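Local coordinates for transcriptional regulator, HTH_3 family (Vibrio cholerae, PDB 1Y9Q), which probably binds DNA as a transcription factor, joining a helix-turn-helix domain to a zinc-binding cupin domain, with D-methionine bound between them, at residues 54-59 with 65-70; 135-140 with 171-176; 76-81 with 92-97. All blocks are in the same frame, centred on the assembly; numbering follows the deposited sequence.

Contact 1: residues 54-59 with 65-70. With MED (D-methionine), chain C.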
loop_
_atom_site.group_PDB
_atom_site.type_symbol
_atom_site.label_atom_id
_atom_site.label_comp_id
_atom_site.label_asym_id
_atom_site.label_seq_id
_atom_site.Cartn_x
_atom_site.Cartn_y
_atom_site.Cartn_z
ATOM N N ALA A 54 -3.548 -10.282 2.969
ATOM C CA ALA A 54 -3.823 -8.850 2.956
ATOM C C ALA A 54 -5.315 -8.558 2.824
ATOM O O ALA A 54 -5.832 -7.622 3.441
ATOM C CB ALA A 54 -3.049 -8.174 1.830
ATOM N N THR A 55 -6.010 -9.358 2.023
ATOM C CA THR A 55 -7.441 -9.158 1.834
ATOM C C THR A 55 -8.181 -9.514 3.123
ATOM O O THR A 55 -9.132 -8.829 3.513
ATOM C CB THR A 55 -7.970 -10.008 0.662
ATOM O OG1 THR A 55 -7.392 -9.536 -0.561
ATOM C CG2 THR A 55 -9.487 -9.892 0.560
ATOM N N LEU A 56 -7.736 -10.585 3.781
ATOM C CA LEU A 56 -8.332 -11.011 5.044
ATOM C C LEU A 56 -8.269 -9.883 6.070
ATOM O O LEU A 56 -9.251 -9.605 6.756
ATOM C CB LEU A 56 -7.603 -12.231 5.613
ATOM C CG LEU A 56 -8.103 -13.622 5.227
ATOM C CD1 LEU A 56 -8.089 -13.773 3.729
ATOM C CD2 LEU A 56 -7.231 -14.677 5.886
ATOM N N TRP A 57 -7.108 -9.245 6.192
ATOM C CA TRP A 57 -6.969 -8.149 7.148
ATOM C C TRP A 57 -7.869 -6.986 6.747
ATOM O O TRP A 57 -8.448 -6.308 7.596
ATOM C CB TRP A 57 -5.517 -7.670 7.231
ATOM C CG TRP A 57 -4.673 -8.500 8.149
ATOM C CD1 TRP A 57 -3.887 -9.566 7.808
ATOM C CD2 TRP A 57 -4.574 -8.365 9.570
ATOM N NE1 TRP A 57 -3.307 -10.103 8.932
ATOM C CE2 TRP A 57 -3.713 -9.386 10.027
ATOM C CE3 TRP A 57 -5.130 -7.480 10.503
ATOM C CZ2 TRP A 57 -3.395 -9.547 11.380
ATOM C CZ3 TRP A 57 -4.813 -7.639 11.846
ATOM C CH2 TRP A 57 -3.953 -8.665 12.272
ATOM N N LYS A 58 -7.990 -6.762 5.447
ATOM C CA LYS A 58 -8.822 -5.683 4.955
ATOM C C LYS A 58 -10.274 -5.918 5.373
ATOM O O LYS A 58 -10.959 -5.000 5.823
ATOM C CB LYS A 58 -8.698 -5.600 3.436
ATOM C CG LYS A 58 -9.195 -4.308 2.844
ATOM C CD LYS A 58 -8.696 -4.148 1.418
ATOM C CE LYS A 58 -9.201 -2.861 0.815
ATOM N NZ LYS A 58 -8.742 -2.705 -0.587
ATOM N N ILE A 59 -10.734 -7.156 5.231
ATOM C CA ILE A 59 -12.102 -7.511 5.590
ATOM C C ILE A 59 -12.307 -7.438 7.099
ATOM O O ILE A 59 -13.277 -6.838 7.572
ATOM C CB ILE A 59 -12.451 -8.928 5.086
ATOM C CG1 ILE A 59 -12.416 -8.949 3.553
ATOM C CG2 ILE A 59 -13.829 -9.347 5.599
ATOM C CD1 ILE A 59 -12.571 -10.333 2.943
ATOM N N ALA A 65 -13.232 -6.770 13.353
ATOM C CA ALA A 65 -13.019 -8.095 13.914
ATOM C C ALA A 65 -11.524 -8.376 13.923
ATOM O O ALA A 65 -10.752 -7.705 13.236
ATOM C CB ALA A 65 -13.731 -9.139 13.071
ATOM N N SER A 66 -11.115 -9.367 14.704
ATOM C CA SER A 66 -9.707 -9.728 14.776
ATOM C C SER A 66 -9.411 -10.677 13.623
ATOM O O SER A 66 -10.330 -11.214 13.012
ATOM C CB SER A 66 -9.423 -10.438 16.091
ATOM O OG SER A 66 -10.156 -11.647 16.154
ATOM N N PHE A 67 -8.132 -10.888 13.335
ATOM C CA PHE A 67 -7.735 -11.804 12.270
ATOM C C PHE A 67 -8.135 -13.202 12.763
ATOM O O PHE A 67 -8.604 -14.042 11.993
ATOM C CB PHE A 67 -6.217 -11.717 12.058
ATOM C CG PHE A 67 -5.689 -12.611 10.965
ATOM C CD1 PHE A 67 -5.787 -12.238 9.631
ATOM C CD2 PHE A 67 -5.080 -13.824 11.279
ATOM C CE1 PHE A 67 -5.283 -13.059 8.619
ATOM C CE2 PHE A 67 -4.572 -14.652 10.277
ATOM C CZ PHE A 67 -4.673 -14.267 8.944
ATOM N N SER A 68 -7.971 -13.425 14.066
ATOM C CA SER A 68 -8.307 -14.704 14.693
ATOM C C SER A 68 -9.775 -15.083 14.509
ATOM O O SER A 68 -10.116 -16.264 14.488
ATOM C CB SER A 68 -8.005 -14.661 16.198
ATOM O OG SER A 68 -6.633 -14.439 16.459
ATOM N N ALA A 69 -10.639 -14.079 14.382
ATOM C CA ALA A 69 -12.073 -14.307 14.225
ATOM C C ALA A 69 -12.415 -15.171 13.013
ATOM O O ALA A 69 -13.459 -15.830 12.986
ATOM C CB ALA A 69 -12.804 -12.970 14.131
ATOM N N PHE A 70 -11.540 -15.170 12.012
ATOM C CA PHE A 70 -11.778 -15.968 10.811
ATOM C C PHE A 70 -11.695 -17.472 11.069
ATOM O O PHE A 70 -12.041 -18.273 10.201
ATOM C CB PHE A 70 -10.787 -15.586 9.711
ATOM C CG PHE A 70 -11.186 -14.366 8.940
ATOM C CD1 PHE A 70 -10.396 -13.218 8.965
ATOM C CD2 PHE A 70 -12.361 -14.359 8.186
ATOM C CE1 PHE A 70 -10.772 -12.076 8.251
ATOM C CE2 PHE A 70 -12.745 -13.226 7.470
ATOM C CZ PHE A 70 -11.949 -12.080 7.502
HETATM N N MED C . -0.494 -7.192 10.746
HETATM C CA MED C . -0.489 -8.239 9.683
HETATM C C MED C . -0.528 -7.603 8.288
HETATM O O MED C . -0.558 -6.377 8.111
HETATM C CB MED C . 0.758 -9.135 9.865
HETATM C CG MED C . 0.998 -10.300 8.927
HETATM S SD MED C . -0.322 -11.498 9.288
HETATM C CE MED C . 0.017 -11.969 10.926
HETATM O OXT MED C . -0.537 -8.329 7.295
#
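Phe67 stacks on Trp57 where the last helix of the helix-turn-helix region, 53-63, meets the loop that follows it. From CB onward, Phe67 works along one face of the indole. CB sits over the six-membered ring, 3.9 Å from its centroid, a CH-pi contact. With CG anti to the backbone N (chi1 -179°), the phenyl ring then runs on toward the five-membered ring and forms an offset stack, the planes inclined by 15°. CD1 comes nearest, 3.3 Å from Trp57 NE1. CE1 stays beside NE1 and also meets Leu56 CD2 at 3.7 Å, and CZ, the tip, ends 4.0 Å from the same Leu56 CD2. The opposite indole face carries D-methionine, whose CA lies 3.4 Å from Trp57 CE2; the indole is thus sandwiched between ligand and phenylalanine, which would limit its rotation. Trp57 also meets the ring of the zinc ligand His122.

Phe70, in a 3-10 segment, presents its edge to the same helix. Ile59 CG2 approaches in the plane of that ring, 3.8 Å from CZ, while helix 5-22 supplies Ile12 against Phe70 and Leu16 against Ile59. Beside this apolar contact, the carbonyl oxygen of Leu56 lies at the Phe70 edge, 3.3 Å from CE1.

Contact 2: residues 135-140 with 171-176. With MED (D-methionine), chain C.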
loop_
_atom_site.group_PDB
_atom_site.type_symbol
_atom_site.label_atom_id
_atom_site.label_comp_id
_atom_site.label_asym_id
_atom_site.label_seq_id
_atom_site.Cartn_x
_atom_site.Cartn_y
_atom_site.Cartn_z
ATOM N N GLY A 135 17.553 -12.335 10.769
ATOM C CA GLY A 135 17.727 -11.596 9.535
ATOM C C GLY A 135 17.564 -10.092 9.616
ATOM O O GLY A 135 17.593 -9.489 10.692
ATOM N N ILE A 136 17.401 -9.489 8.445
ATOM C CA ILE A 136 17.231 -8.053 8.316
ATOM C C ILE A 136 15.918 -7.830 7.573
ATOM O O ILE A 136 15.637 -8.500 6.580
ATOM C CB ILE A 136 18.395 -7.429 7.506
ATOM C CG1 ILE A 136 19.710 -7.599 8.273
ATOM C CG2 ILE A 136 18.118 -5.955 7.234
ATOM C CD1 ILE A 136 20.924 -7.115 7.507
HETATM N N MSE A 137 15.113 -6.895 8.059
HETATM C CA MSE A 137 13.830 -6.606 7.434
HETATM C C MSE A 137 13.550 -5.111 7.504
HETATM O O MSE A 137 14.274 -4.375 8.170
HETATM C CB MSE A 137 12.717 -7.359 8.168
HETATM C CG MSE A 137 12.350 -6.722 9.503
HETATM SE SE MSE A 137 10.806 -7.513 10.330
HETATM C CE MSE A 137 9.461 -6.952 9.045
ATOM N N LYS A 138 12.510 -4.663 6.802
ATOM C CA LYS A 138 12.123 -3.258 6.846
ATOM C C LYS A 138 10.612 -3.165 7.046
ATOM O O LYS A 138 9.869 -4.033 6.609
ATOM C CB LYS A 138 12.558 -2.517 5.574
ATOM C CG LYS A 138 12.175 -3.178 4.263
ATOM C CD LYS A 138 12.659 -2.315 3.088
ATOM C CE LYS A 138 12.285 -2.910 1.738
ATOM N NZ LYS A 138 12.743 -2.030 0.625
ATOM N N VAL A 139 10.171 -2.126 7.746
ATOM C CA VAL A 139 8.753 -1.942 8.028
ATOM C C VAL A 139 8.324 -0.570 7.544
ATOM O O VAL A 139 8.956 0.432 7.875
ATOM C CB VAL A 139 8.488 -2.041 9.545
ATOM C CG1 VAL A 139 6.998 -1.896 9.833
ATOM C CG2 VAL A 139 8.999 -3.374 10.075
ATOM N N PHE A 140 7.244 -0.519 6.777
ATOM C CA PHE A 140 6.767 0.752 6.241
ATOM C C PHE A 140 5.601 1.370 7.018
ATOM O O PHE A 140 4.636 0.689 7.368
ATOM C CB PHE A 140 6.350 0.560 4.780
ATOM C CG PHE A 140 6.012 1.843 4.065
ATOM C CD1 PHE A 140 7.004 2.570 3.409
ATOM C CD2 PHE A 140 4.705 2.318 4.041
ATOM C CE1 PHE A 140 6.696 3.749 2.736
ATOM C CE2 PHE A 140 4.386 3.502 3.370
ATOM C CZ PHE A 140 5.385 4.215 2.716
ATOM N N ALA A 171 13.730 -13.696 6.843
ATOM C CA ALA A 171 13.620 -12.869 8.033
ATOM C C ALA A 171 12.447 -13.394 8.836
ATOM O O ALA A 171 11.420 -13.772 8.272
ATOM C CB ALA A 171 13.391 -11.419 7.659
ATOM N N VAL A 172 12.617 -13.438 10.150
ATOM C CA VAL A 172 11.577 -13.913 11.045
ATOM C C VAL A 172 11.378 -12.839 12.098
ATOM O O VAL A 172 12.351 -12.288 12.614
ATOM C CB VAL A 172 11.990 -15.224 11.742
ATOM C CG1 VAL A 172 10.866 -15.703 12.656
ATOM C CG2 VAL A 172 12.321 -16.288 10.701
ATOM N N PHE A 173 10.124 -12.526 12.407
ATOM C CA PHE A 173 9.850 -11.504 13.408
ATOM C C PHE A 173 8.563 -11.768 14.167
ATOM O O PHE A 173 7.646 -12.406 13.650
ATOM C CB PHE A 173 9.790 -10.117 12.753
ATOM C CG PHE A 173 8.659 -9.939 11.762
ATOM C CD1 PHE A 173 7.487 -9.290 12.132
ATOM C CD2 PHE A 173 8.788 -10.386 10.448
ATOM C CE1 PHE A 173 6.458 -9.082 11.211
ATOM C CE2 PHE A 173 7.767 -10.185 9.520
ATOM C CZ PHE A 173 6.599 -9.529 9.903
ATOM N N GLN A 174 8.510 -11.291 15.405
ATOM C CA GLN A 174 7.313 -11.447 16.203
ATOM C C GLN A 174 6.460 -10.224 15.916
ATOM O O GLN A 174 6.972 -9.104 15.858
ATOM C CB GLN A 174 7.624 -11.481 17.701
ATOM C CG GLN A 174 6.355 -11.633 18.537
ATOM C CD GLN A 174 6.574 -11.372 20.009
ATOM O OE1 GLN A 174 6.903 -10.256 20.411
ATOM N NE2 GLN A 174 6.391 -12.407 20.826
ATOM N N ASN A 175 5.165 -10.436 15.731
ATOM C CA ASN A 175 4.260 -9.332 15.465
ATOM C C ASN A 175 3.125 -9.356 16.481
ATOM O O ASN A 175 2.363 -10.314 16.538
ATOM C CB ASN A 175 3.712 -9.445 14.036
ATOM C CG ASN A 175 2.785 -8.293 13.658
ATOM O OD1 ASN A 175 2.988 -7.144 14.060
ATOM N ND2 ASN A 175 1.775 -8.596 12.856
ATOM N N ILE A 176 3.041 -8.312 17.300
ATOM C CA ILE A 176 1.966 -8.197 18.281
ATOM C C ILE A 176 0.973 -7.190 17.707
ATOM O O ILE A 176 1.353 -6.063 17.389
ATOM C CB ILE A 176 2.479 -7.649 19.632
ATOM C CG1 ILE A 176 3.421 -8.655 20.287
ATOM C CG2 ILE A 176 1.304 -7.324 20.544
ATOM C CD1 ILE A 176 4.141 -8.090 21.496
HETATM N N MED C . -0.494 -7.192 10.746
HETATM C CA MED C . -0.489 -8.239 9.683
HETATM C C MED C . -0.528 -7.603 8.288
HETATM O O MED C . -0.558 -6.377 8.111
HETATM C CB MED C . 0.758 -9.135 9.865
HETATM C CG MED C . 0.998 -10.300 8.927
HETATM S SD MED C . -0.322 -11.498 9.288
HETATM C CE MED C . 0.017 -11.969 10.926
HETATM O OXT MED C . -0.537 -8.329 7.295
#
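Met137, modelled as selenomethionine, lies across one face of Phe173 inside the cupin beta-sandwich, a Met-aromatic contact between strands of its two sheets. The two side chains cross at about a right angle, and the last two atoms of Met137 share the aromatic face. SE stands toward the ring's root, 3.5 Å from both CG and CD2 of Phe173. CE extends further over the ring, 3.8 Å from the centroid and 15° from the ring normal, which makes it a CH-pi donor beside the selenium contact. The bend at chi3 (-67°) turns the methyl along the face after SE has reached it. On the Phe173 side, CG lies between the backbone N and the carbonyl carbon (chi1 64°), and the ring offers its face to the facing sheet.

Val132 and Tyr164 also pack against Met137, while Ile109, Leu111 and Ile130 pack against Phe173, so this is the sandwich interior. Tyr164 is a zinc ligand, so Met137 packs on a residue of the zinc site. Two residues beyond Phe173 on strand 171-178, Asn175 lines the D-methionine pocket. Nearer the start of both segments, Ala171 adds a small apolar contact: its CB is 4.1 Å from Met137 CB and 3.8 Å from the carbonyl oxygen of Ile136.

Contact 3: residues 76-81 with 92-97. With MED (D-methionine), chain C.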
loop_
_atom_site.group_PDB
_atom_site.type_symbol
_atom_site.label_atom_id
_atom_site.label_comp_id
_atom_site.label_asym_id
_atom_site.label_seq_id
_atom_site.Cartn_x
_atom_site.Cartn_y
_atom_site.Cartn_z
ATOM N N GLN A 76 -8.769 -24.474 16.913
ATOM C CA GLN A 76 -7.619 -25.352 16.702
ATOM C C GLN A 76 -6.874 -25.083 15.391
ATOM O O GLN A 76 -5.640 -25.111 15.351
ATOM C CB GLN A 76 -8.076 -26.813 16.735
ATOM C CG GLN A 76 -6.990 -27.823 16.390
ATOM C CD GLN A 76 -7.526 -29.240 16.279
ATOM O OE1 GLN A 76 -8.031 -29.806 17.251
ATOM N NE2 GLN A 76 -7.422 -29.819 15.087
ATOM N N LEU A 77 -7.627 -24.825 14.324
ATOM C CA LEU A 77 -7.054 -24.570 13.004
ATOM C C LEU A 77 -5.989 -23.484 12.977
ATOM O O LEU A 77 -4.987 -23.603 12.270
ATOM C CB LEU A 77 -8.156 -24.189 12.014
ATOM C CG LEU A 77 -9.205 -25.248 11.680
ATOM C CD1 LEU A 77 -10.224 -24.659 10.715
ATOM C CD2 LEU A 77 -8.528 -26.469 11.073
ATOM N N LEU A 78 -6.217 -22.423 13.741
ATOM C CA LEU A 78 -5.297 -21.294 13.785
ATOM C C LEU A 78 -3.861 -21.686 14.149
ATOM O O LEU A 78 -2.911 -21.242 13.502
ATOM C CB LEU A 78 -5.837 -20.245 14.762
ATOM C CG LEU A 78 -5.239 -18.837 14.754
ATOM C CD1 LEU A 78 -5.172 -18.295 13.332
ATOM C CD2 LEU A 78 -6.093 -17.935 15.636
ATOM N N SER A 79 -3.704 -22.529 15.165
ATOM C CA SER A 79 -2.373 -22.957 15.598
ATOM C C SER A 79 -1.658 -23.848 14.578
ATOM O O SER A 79 -0.455 -24.081 14.692
ATOM C CB SER A 79 -2.462 -23.696 16.937
ATOM O OG SER A 79 -3.124 -24.940 16.791
ATOM N N SER A 80 -2.394 -24.348 13.590
ATOM C CA SER A 80 -1.805 -25.211 12.567
ATOM C C SER A 80 -1.724 -24.527 11.203
ATOM O O SER A 80 -0.983 -24.963 10.323
ATOM C CB SER A 80 -2.612 -26.509 12.440
ATOM O OG SER A 80 -2.519 -27.283 13.623
ATOM N N GLU A 81 -2.492 -23.457 11.033
ATOM C CA GLU A 81 -2.508 -22.716 9.777
ATOM C C GLU A 81 -1.245 -21.863 9.643
ATOM O O GLU A 81 -1.227 -20.694 10.036
ATOM C CB GLU A 81 -3.758 -21.831 9.720
ATOM C CG GLU A 81 -4.004 -21.137 8.387
ATOM C CD GLU A 81 -4.140 -22.109 7.224
ATOM O OE1 GLU A 81 -4.395 -23.308 7.468
ATOM O OE2 GLU A 81 -4.004 -21.669 6.062
ATOM N N ILE A 92 2.699 -17.833 8.656
ATOM C CA ILE A 92 2.166 -17.293 9.904
ATOM C C ILE A 92 2.065 -18.341 11.008
ATOM O O ILE A 92 1.420 -19.374 10.835
ATOM C CB ILE A 92 0.743 -16.712 9.705
ATOM C CG1 ILE A 92 0.694 -15.822 8.465
ATOM C CG2 ILE A 92 0.325 -15.921 10.942
ATOM C CD1 ILE A 92 1.642 -14.659 8.498
ATOM N N HIS A 93 2.705 -18.075 12.142
ATOM C CA HIS A 93 2.636 -18.985 13.278
ATOM C C HIS A 93 1.954 -18.223 14.412
ATOM O O HIS A 93 2.569 -17.370 15.053
ATOM C CB HIS A 93 4.031 -19.425 13.727
ATOM C CG HIS A 93 4.019 -20.367 14.892
ATOM N ND1 HIS A 93 5.117 -20.566 15.701
ATOM C CD2 HIS A 93 3.038 -21.155 15.392
ATOM C CE1 HIS A 93 4.812 -21.433 16.650
ATOM N NE2 HIS A 93 3.555 -21.804 16.486
ATOM N N THR A 94 0.682 -18.521 14.655
ATOM C CA THR A 94 -0.050 -17.835 15.715
ATOM C C THR A 94 0.366 -18.352 17.090
ATOM O O THR A 94 0.120 -19.509 17.431
ATOM C CB THR A 94 -1.578 -18.010 15.545
ATOM O OG1 THR A 94 -1.981 -17.501 14.267
ATOM C CG2 THR A 94 -2.329 -17.249 16.639
ATOM N N LEU A 95 1.006 -17.491 17.874
ATOM C CA LEU A 95 1.447 -17.856 19.214
ATOM C C LEU A 95 0.298 -17.688 20.205
ATOM O O LEU A 95 0.105 -18.511 21.107
ATOM C CB LEU A 95 2.617 -16.971 19.652
ATOM C CG LEU A 95 3.886 -16.952 18.791
ATOM C CD1 LEU A 95 4.915 -16.044 19.443
ATOM C CD2 LEU A 95 4.437 -18.362 18.641
ATOM N N PHE A 96 -0.459 -16.611 20.031
ATOM C CA PHE A 96 -1.584 -16.315 20.905
ATOM C C PHE A 96 -2.725 -15.723 20.091
ATOM O O PHE A 96 -2.591 -14.633 19.521
ATOM C CB PHE A 96 -1.176 -15.301 21.979
ATOM C CG PHE A 96 -0.205 -15.836 22.991
ATOM C CD1 PHE A 96 -0.655 -16.563 24.087
ATOM C CD2 PHE A 96 1.161 -15.602 22.852
ATOM C CE1 PHE A 96 0.239 -17.052 25.041
ATOM C CE2 PHE A 96 2.067 -16.083 23.799
ATOM C CZ PHE A 96 1.600 -16.811 24.897
ATOM N N PRO A 97 -3.855 -16.438 20.010
ATOM C CA PRO A 97 -5.011 -15.945 19.259
ATOM C C PRO A 97 -5.622 -14.762 20.009
ATOM O O PRO A 97 -5.439 -14.628 21.220
ATOM C CB PRO A 97 -5.936 -17.154 19.221
ATOM C CG PRO A 97 -5.660 -17.815 20.522
ATOM C CD PRO A 97 -4.143 -17.762 20.593
HETATM N N MED C . -0.494 -7.192 10.746
HETATM C CA MED C . -0.489 -8.239 9.683
HETATM C C MED C . -0.528 -7.603 8.288
HETATM O O MED C . -0.558 -6.377 8.111
HETATM C CB MED C . 0.758 -9.135 9.865
HETATM C CG MED C . 0.998 -10.300 8.927
HETATM S SD MED C . -0.322 -11.498 9.288
HETATM C CE MED C . 0.017 -11.969 10.926
HETATM O OXT MED C . -0.537 -8.329 7.295
HETATM O O HOH W 1 -1.130 -19.643 12.510
#
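Leu78 projects from the short, weakly bonded helix 76-80 onto Thr94 and Pro97 of the edge strand 90-99. Gln76 lies in the first part of this helix, and its carbonyl oxygen receives the hydroxyl of Ser79 at 2.9 Å, a bond lying in the carbonyl plane. Leu77 follows, its carbonyl oxygen accepting from the backbone N of both Ser80 and Glu81. Leu78 carries the apolar part of the contact. Its CG is anti to the backbone N (chi1 -166°), and from there the branches diverge: CD1 meets Thr94 OG1 at 3.4 Å, while CD2 reaches CB of Pro97 at 3.7 Å. The Leu78 and Thr94 side chains cross at about a right angle, with Thr94 CG2 against the leucine CG. Ser68 and Phe71 also pack on Leu78.

At Glu81 polar backbone atoms draw close. The carbonyl oxygens of Glu81 and Ile92 are 3.1 Å apart. A water lies beside them, accepting from Thr94 N at 3.0 Å. It is also close to Leu78 O, at 2.6 Å, and to Glu81 O, at 2.7 Å, but its two protons cannot serve every acceptor around it. Ile92 turns its CD1 away from the helix to the sulfur SD of D-methionine, on the pocket side. Helix and strand are thus joined by leucine packing and by a water between their backbones, whereas Glu81 O and Ile92 O, being two acceptors, cannot bond each other directly.

In the fold
D-methionine is the common point of the three contacts, which approach it from different parts of the chain. Contact 1 supplies Trp57 from the helix-turn-helix region, contact 2 supplies Asn175 from the cupin domain, and contact 3 brings Ile92 from the edge strand. The side chain of Trp57 lies about 5 Å from the zinc ion, whereas those of Phe173 and Ile92 are about 8 and 10 Å from it. Contacts 1 and 3 touch through Ser68, whose OG is 3.6 Å from Leu78 CD2. Contacts 1 and 2 have centres 20 Å apart and do not touch; contacts 2 and 3 reach the same five-stranded sheet.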